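Local coordinates for beta-lactamase Rm3 (PDB 5IQK), which hydrolyses beta-lactam antibiotics as a subclass B3 metallo-beta-lactamase that depends on zinc ions, at residues 88-93 against 126-131. Numbering follows the deposited sequence.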
ATOM      1  N   GLU A  88     -15.287   3.222  -5.127  1.00 28.96           N
ATOM      2  CA  GLU A  88     -15.994   4.349  -4.509  1.00 29.86           C
ATOM      3  C   GLU A  88     -15.144   5.614  -4.512  1.00 27.89           C
ATOM      4  O   GLU A  88     -15.645   6.707  -4.782  1.00 29.32           O
ATOM      5  CB  GLU A  88     -16.415   4.005  -3.073  1.00 29.72           C
ATOM      6  CG  GLU A  88     -17.124   5.157  -2.351  1.00 29.00           C
ATOM      7  CD  GLU A  88     -17.860   4.712  -1.090  1.00 33.44           C
ATOM      8  OE1 GLU A  88     -17.780   3.516  -0.734  1.00 32.74           O
ATOM      9  OE2 GLU A  88     -18.523   5.565  -0.456  1.00 36.15           O
ATOM     10  N   LEU A  89     -13.860   5.468  -4.202  1.00 25.72           N
ATOM     11  CA  LEU A  89     -12.955   6.607  -4.203  1.00 27.30           C
ATOM     12  C   LEU A  89     -12.857   7.206  -5.602  1.00 29.12           C
ATOM     13  O   LEU A  89     -12.862   8.436  -5.766  1.00 26.46           O
ATOM     14  CB  LEU A  89     -11.577   6.201  -3.688  1.00 25.11           C
ATOM     15  CG  LEU A  89     -11.565   5.806  -2.211  1.00 24.21           C
ATOM     16  CD1 LEU A  89     -10.234   5.193  -1.827  1.00 24.18           C
ATOM     17  CD2 LEU A  89     -11.890   7.027  -1.329  1.00 24.13           C
ATOM     18  N   GLN A  90     -12.808   6.345  -6.611  1.00 26.02           N
ATOM     19  CA  GLN A  90     -12.799   6.815  -7.995  1.00 29.68           C
ATOM     20  C   GLN A  90     -14.077   7.564  -8.348  1.00 31.05           C
ATOM     21  O   GLN A  90     -14.023   8.643  -8.932  1.00 33.78           O
ATOM     22  CB  GLN A  90     -12.604   5.649  -8.959  1.00 30.38           C
ATOM     23  CG  GLN A  90     -12.819   6.007 -10.424  1.00 31.35           C
ATOM     24  CD  GLN A  90     -12.153   5.000 -11.339  1.00 30.51           C
ATOM     25  OE1 GLN A  90     -12.756   3.993 -11.713  1.00 34.81           O
ATOM     26  NE2 GLN A  90     -10.906   5.271 -11.713  1.00 32.11           N
ATOM     27  N   ARG A  91     -15.226   7.008  -7.981  1.00 31.68           N
ATOM     28  CA  ARG A  91     -16.495   7.663  -8.280  1.00 34.33           C
ATOM     29  C   ARG A  91     -16.591   9.040  -7.638  1.00 34.43           C
ATOM     30  O   ARG A  91     -17.104   9.979  -8.247  1.00 36.05           O
ATOM     31  CB  ARG A  91     -17.671   6.806  -7.823  1.00 33.69           C
ATOM     32  CG  ARG A  91     -18.059   5.709  -8.793  1.00 43.31           C
ATOM     33  CD  ARG A  91     -19.440   5.165  -8.459  1.00 47.19           C
ATOM     34  NE  ARG A  91     -19.550   4.759  -7.058  1.00 48.76           N
ATOM     35  CZ  ARG A  91     -19.200   3.560  -6.599  1.00 42.92           C
ATOM     36  NH1 ARG A  91     -18.707   2.652  -7.430  1.00 42.49           N
ATOM     37  NH2 ARG A  91     -19.336   3.271  -5.310  1.00 41.34           N
ATOM     38  N   ARG A  92     -16.082   9.165  -6.415  1.00 31.34           N
ATOM     39  CA  ARG A  92     -16.213  10.419  -5.666  1.00 32.02           C
ATOM     40  C   ARG A  92     -15.185  11.468  -6.100  1.00 32.50           C
ATOM     41  O   ARG A  92     -15.375  12.663  -5.872  1.00 29.30           O
ATOM     42  CB  ARG A  92     -16.084  10.156  -4.160  1.00 33.11           C
ATOM     43  CG  ARG A  92     -17.261   9.396  -3.530  1.00 31.46           C
ATOM     44  CD  ARG A  92     -18.496  10.283  -3.397  1.00 31.00           C
ATOM     45  NE  ARG A  92     -18.255  11.433  -2.528  1.00 33.14           N
ATOM     46  CZ  ARG A  92     -18.376  11.408  -1.204  1.00 33.30           C
ATOM     47  NH1 ARG A  92     -18.762  10.301  -0.589  1.00 34.48           N
ATOM     48  NH2 ARG A  92     -18.124  12.496  -0.495  1.00 38.32           N
ATOM     49  N   SER A  93     -14.088  11.024  -6.706  1.00 28.95           N
ATOM     50  CA  SER A  93     -13.033  11.944  -7.125  1.00 28.94           C
ATOM     51  C   SER A  93     -12.977  12.142  -8.636  1.00 30.35           C
ATOM     52  O   SER A  93     -12.483  13.169  -9.120  1.00 35.11           O
ATOM     53  CB  SER A  93     -11.679  11.451  -6.620  1.00 28.69           C
ATOM     54  OG  SER A  93     -11.348  10.207  -7.212  1.00 29.79           O
ATOM     55  N   PRO A 126     -15.961  -4.413  -5.524  1.00 22.84           N
ATOM     56  CA  PRO A 126     -16.414  -3.611  -6.667  1.00 25.61           C
ATOM     57  C   PRO A 126     -15.337  -3.376  -7.724  1.00 23.30           C
ATOM     58  O   PRO A 126     -14.252  -2.901  -7.398  1.00 25.92           O
ATOM     59  CB  PRO A 126     -16.829  -2.287  -6.015  1.00 23.66           C
ATOM     60  CG  PRO A 126     -17.229  -2.675  -4.634  1.00 26.84           C
ATOM     61  CD  PRO A 126     -16.254  -3.741  -4.242  1.00 24.66           C
ATOM     62  N   PRO A 127     -15.631  -3.728  -8.984  1.00 26.71           N
ATOM     63  CA  PRO A 127     -14.644  -3.563 -10.058  1.00 28.78           C
ATOM     64  C   PRO A 127     -14.275  -2.095 -10.291  1.00 30.13           C
ATOM     65  O   PRO A 127     -15.137  -1.216 -10.205  1.00 25.88           O
ATOM     66  CB  PRO A 127     -15.358  -4.149 -11.283  1.00 25.09           C
ATOM     67  CG  PRO A 127     -16.393  -5.076 -10.710  1.00 30.32           C
ATOM     68  CD  PRO A 127     -16.862  -4.373  -9.466  1.00 23.01           C
ATOM     69  N   VAL A 128     -13.007  -1.842 -10.605  1.00 28.61           N
ATOM     70  CA  VAL A 128     -12.555  -0.489 -10.887  1.00 26.59           C
ATOM     71  C   VAL A 128     -12.666  -0.274 -12.378  1.00 32.03           C
ATOM     72  O   VAL A 128     -12.154  -1.071 -13.168  1.00 33.66           O
ATOM     73  CB  VAL A 128     -11.117  -0.244 -10.423  1.00 27.70           C
ATOM     74  CG1 VAL A 128     -10.706   1.182 -10.768  1.00 26.74           C
ATOM     75  CG2 VAL A 128     -11.002  -0.485  -8.927  1.00 26.06           C
ATOM     76  N   LYS A 129     -13.342   0.808 -12.743  1.00 38.55           N
ATOM     77  CA  LYS A 129     -13.755   1.071 -14.111  1.00 39.72           C
ATOM     78  C   LYS A 129     -12.611   1.586 -14.997  1.00 40.56           C
ATOM     79  O   LYS A 129     -12.380   1.066 -16.089  1.00 43.57           O
ATOM     80  CB  LYS A 129     -14.930   2.063 -14.067  1.00 45.11           C
ATOM     81  CG  LYS A 129     -15.818   2.130 -15.304  1.00 49.25           C
ATOM     82  CD  LYS A 129     -16.827   3.280 -15.179  1.00 50.80           C
ATOM     83  CE  LYS A 129     -17.968   3.144 -16.181  1.00 46.90           C
ATOM     84  NZ  LYS A 129     -18.799   4.380 -16.302  1.00 47.68           N
ATOM     85  N   ASP A 130     -11.904   2.609 -14.531  1.00 39.39           N
ATOM     86  CA  ASP A 130     -10.925   3.311 -15.365  1.00 39.44           C
ATOM     87  C   ASP A 130      -9.529   3.303 -14.756  1.00 35.80           C
ATOM     88  O   ASP A 130      -9.336   3.739 -13.619  1.00 34.27           O
ATOM     89  CB  ASP A 130     -11.387   4.742 -15.619  1.00 40.28           C
ATOM     90  CG  ASP A 130     -12.722   4.795 -16.327  1.00 45.36           C
ATOM     91  OD1 ASP A 130     -12.847   4.170 -17.401  1.00 47.85           O
ATOM     92  OD2 ASP A 130     -13.649   5.449 -15.804  1.00 49.69           O
ATOM     93  N   MET A 131      -8.553   2.805 -15.511  1.00 34.15           N
ATOM     94  CA  MET A 131      -7.218   2.579 -14.959  1.00 31.52           C
ATOM     95  C   MET A 131      -6.056   2.945 -15.876  1.00 29.68           C
ATOM     96  O   MET A 131      -6.200   2.988 -17.090  1.00 37.62           O
ATOM     97  CB  MET A 131      -7.082   1.117 -14.557  1.00 28.80           C
ATOM     98  CG  MET A 131      -7.906   0.752 -13.343  1.00 31.94           C
ATOM     99  SD  MET A 131      -7.556  -0.923 -12.864  1.00 37.04           S
ATOM    100  CE  MET A 131      -8.422  -1.836 -14.138  1.00 32.11           C
TER
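Gln90 carries this contact almost alone: its carboxamide reaches from helix 86-93 to the backbone of Asp130 and grips both the N-H and the C=O of that one residue. Gln90 NE2 lies 2.9 Å from Asp130 O in a nearly straight bond, 169° at the hydrogen, which lands on a lone pair in the carbonyl plane, with the acceptor lying within the plane of the Gln90 amide. In return Gln90 OE1 accepts from Asp130 N at 3.3 Å, the donor tilted 23° from the plane of the side-chain carbonyl. A weak, bent bond from Lys129 N, 3.4 Å away, also falls on Gln90 OE1. Val128 CG1 (3.6 Å) and Lys129 CB (3.7 Å) lie beside Gln90 OE1, while the rest of the lysine chain leads away. The reach comes from an extended glutamine, CG anti to the backbone N (chi1 170°) and CD continuing outward. A second acceptor for Gln90 NE2, Ala95 O, helps fix the rotation of the buried amide and ties it to the link from the helix to strand 96-99. At the end of the helix, Ser93 OG bonds back to Leu89 O, 2.7 Å away, and receives Ala95 N. Val97 of strand 96-99 touches both Gln90 and Val128, and Val128 also leans on Leu107. The side-chain amide thus pairs with the backbone of one residue much as a neighbouring strand would, joining a helix of the metallo-beta-lactamase alpha-beta/beta-alpha fold to the loop that enters edge strand 131-133.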